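Local coordinates for regulatory protein RecX (Lactobacillus reuteri, PDB 3D5L) that probably modulates RecA activity, as a RecX-family regulatory protein linked to DNA repair, at residues L167-R172 and Q183-G188. Numbering follows the deposited sequence.
Sequences LKLFRR and QKVQQG
One face of the Phe170 ring receives the CG2 methyl of Val185, which stands 3.7 Å from the ring centroid and 12° off the ring normal, a CH-pi contact centred on the face rather than set against the rim. The second methyl of Val185 approaches the CD2-CE2 side of the same ring, CG1 lying 3.9 Å from Phe170 CE2. Phe170 has a chi1 of -103°, away from the usual staggered values; its bond from CA to CB does not aim at the other helix, and the ring nonetheless comes to Val185, with Phe170 CD2 3.7 Å from Val185 CG2. Val185 places CG1 anti to its backbone N and CG2 anti to its carbonyl carbon, which brings CG2 both over the ring and to 3.9 Å from Leu169 CB. Leu169 adds a second contact: its CD1 lies 3.9 Å from Val185 O and 4.1 Å from Gly188 CA, so the branch meets backbone, in part at a glycine with no side chain. Replacing Phe170 by alanine removes the ring, and would probably leave Val185 CG2 without its aromatic cover and open a gap between the two segments.

The segment axes approach to 9.3 Å at 140°, and the closest CA pair is Leu169 with Val185. Segments 167-172 and 183-188, on helices 155-172 and 178-191, thus run obliquely antiparallel within the third three-helix RecX domain, a helix-turn-helix relative; Leu169 also touches Leu189, and Arg181 hydrogen-bonds to Phe170 O. With no hydrogen bond crossing between the two segments, their direct cohesion rests on apolar and CH-pi packing, which depends on shape and burial.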
loop_
_atom_site.group_PDB
_atom_site.type_symbol
_atom_site.label_atom_id
_atom_site.label_comp_id
_atom_site.label_asym_id
_atom_site.label_seq_id
_atom_site.Cartn_x
_atom_site.Cartn_y
_atom_site.Cartn_z
ATOM N N LEU A 167 -24.512 6.826 -22.476
ATOM C CA LEU A 167 -24.624 7.806 -23.546
ATOM C C LEU A 167 -23.410 7.707 -24.438
ATOM O O LEU A 167 -23.488 7.908 -25.647
ATOM C CB LEU A 167 -24.731 9.226 -22.981
ATOM C CG LEU A 167 -26.022 9.580 -22.236
ATOM C CD1 LEU A 167 -26.019 11.076 -21.919
ATOM C CD2 LEU A 167 -27.241 9.218 -23.094
ATOM N N LYS A 168 -22.280 7.403 -23.820
ATOM C CA LYS A 168 -21.022 7.264 -24.527
ATOM C C LYS A 168 -21.032 5.941 -25.299
ATOM O O LYS A 168 -20.459 5.852 -26.384
ATOM C CB LYS A 168 -19.872 7.321 -23.516
ATOM C CG LYS A 168 -18.494 6.985 -24.047
ATOM C CD LYS A 168 -17.441 7.332 -22.995
ATOM C CE LYS A 168 -16.106 6.652 -23.254
ATOM N NZ LYS A 168 -16.133 5.190 -22.946
ATOM N N LEU A 169 -21.690 4.921 -24.745
ATOM C CA LEU A 169 -21.779 3.624 -25.414
ATOM C C LEU A 169 -22.795 3.697 -26.559
ATOM O O LEU A 169 -22.605 3.076 -27.600
ATOM C CB LEU A 169 -22.185 2.516 -24.424
ATOM C CG LEU A 169 -21.210 2.248 -23.270
ATOM C CD1 LEU A 169 -21.745 1.134 -22.390
ATOM C CD2 LEU A 169 -19.840 1.867 -23.809
ATOM N N PHE A 170 -23.865 4.463 -26.365
ATOM C CA PHE A 170 -24.891 4.602 -27.391
ATOM C C PHE A 170 -24.367 5.368 -28.598
ATOM O O PHE A 170 -24.822 5.153 -29.730
ATOM C CB PHE A 170 -26.131 5.294 -26.822
ATOM C CG PHE A 170 -27.262 4.350 -26.530
ATOM C CD1 PHE A 170 -27.928 3.702 -27.565
ATOM C CD2 PHE A 170 -27.647 4.087 -25.222
ATOM C CE1 PHE A 170 -28.959 2.803 -27.303
ATOM C CE2 PHE A 170 -28.684 3.183 -24.944
ATOM C CZ PHE A 170 -29.337 2.542 -25.985
ATOM N N ARG A 171 -23.406 6.247 -28.345
ATOM C CA ARG A 171 -22.784 7.038 -29.393
ATOM C C ARG A 171 -21.691 6.207 -30.065
ATOM O O ARG A 171 -21.500 6.269 -31.279
ATOM C CB ARG A 171 -22.189 8.319 -28.797
ATOM C CG ARG A 171 -21.371 9.133 -29.777
ATOM C CD ARG A 171 -21.250 10.578 -29.317
ATOM N NE ARG A 171 -20.386 11.363 -30.196
ATOM C CZ ARG A 171 -19.071 11.188 -30.305
ATOM N NH1 ARG A 171 -18.458 10.251 -29.588
ATOM N NH2 ARG A 171 -18.368 11.951 -31.132
ATOM N N ARG A 172 -20.991 5.412 -29.265
ATOM C CA ARG A 172 -19.928 4.564 -29.775
ATOM C C ARG A 172 -20.451 3.443 -30.681
ATOM O O ARG A 172 -19.755 3.027 -31.599
ATOM C CB ARG A 172 -19.138 3.956 -28.613
ATOM C CG ARG A 172 -18.031 3.009 -29.049
ATOM C CD ARG A 172 -17.370 2.320 -27.863
ATOM N NE ARG A 172 -16.696 3.264 -26.976
ATOM C CZ ARG A 172 -16.006 2.913 -25.892
ATOM N NH1 ARG A 172 -15.896 1.630 -25.558
ATOM N NH2 ARG A 172 -15.431 3.843 -25.134
ATOM N N GLN A 183 -28.484 -3.898 -26.517
ATOM C CA GLN A 183 -27.834 -5.008 -25.816
ATOM C C GLN A 183 -26.367 -4.702 -25.525
ATOM O O GLN A 183 -25.872 -4.977 -24.435
ATOM C CB GLN A 183 -27.914 -6.302 -26.634
ATOM C CG GLN A 183 -29.317 -6.749 -27.009
ATOM C CD GLN A 183 -29.326 -8.128 -27.656
ATOM O OE1 GLN A 183 -29.642 -9.128 -27.007
ATOM N NE2 GLN A 183 -28.959 -8.190 -28.937
ATOM N N LYS A 184 -25.677 -4.145 -26.513
ATOM C CA LYS A 184 -24.265 -3.793 -26.385
ATOM C C LYS A 184 -24.063 -2.815 -25.215
ATOM O O LYS A 184 -23.045 -2.856 -24.522
ATOM C CB LYS A 184 -23.779 -3.149 -27.690
ATOM C CG LYS A 184 -22.281 -3.140 -27.859
ATOM C CD LYS A 184 -21.748 -4.551 -28.003
ATOM C CE LYS A 184 -20.221 -4.567 -28.021
ATOM N NZ LYS A 184 -19.712 -5.953 -28.225
ATOM N N VAL A 185 -25.034 -1.930 -25.018
ATOM C CA VAL A 185 -24.970 -0.957 -23.937
ATOM C C VAL A 185 -25.267 -1.638 -22.597
ATOM O O VAL A 185 -24.635 -1.326 -21.592
ATOM C CB VAL A 185 -25.983 0.191 -24.160
ATOM C CG1 VAL A 185 -25.989 1.107 -22.963
ATOM C CG2 VAL A 185 -25.627 0.974 -25.432
ATOM N N GLN A 186 -26.230 -2.561 -22.588
ATOM C CA GLN A 186 -26.592 -3.292 -21.375
ATOM C C GLN A 186 -25.387 -4.100 -20.928
ATOM O O GLN A 186 -24.972 -4.036 -19.780
ATOM C CB GLN A 186 -27.728 -4.283 -21.631
ATOM C CG GLN A 186 -29.040 -3.711 -22.115
ATOM C CD GLN A 186 -30.095 -4.798 -22.270
ATOM O OE1 GLN A 186 -30.630 -5.313 -21.282
ATOM N NE2 GLN A 186 -30.384 -5.168 -23.517
ATOM N N GLN A 187 -24.844 -4.879 -21.854
ATOM C CA GLN A 187 -23.687 -5.705 -21.571
ATOM C C GLN A 187 -22.486 -4.855 -21.159
ATOM O O GLN A 187 -21.743 -5.224 -20.245
ATOM C CB GLN A 187 -23.355 -6.562 -22.795
ATOM C CG GLN A 187 -24.327 -7.729 -22.993
ATOM C CD GLN A 187 -24.191 -8.412 -24.355
ATOM O OE1 GLN A 187 -23.087 -8.746 -24.792
ATOM N NE2 GLN A 187 -25.320 -8.627 -25.024
ATOM N N GLY A 188 -22.301 -3.720 -21.826
ATOM C CA GLY A 188 -21.188 -2.852 -21.494
ATOM C C GLY A 188 -21.255 -2.382 -20.048
ATOM O O GLY A 188 -20.249 -2.367 -19.341
#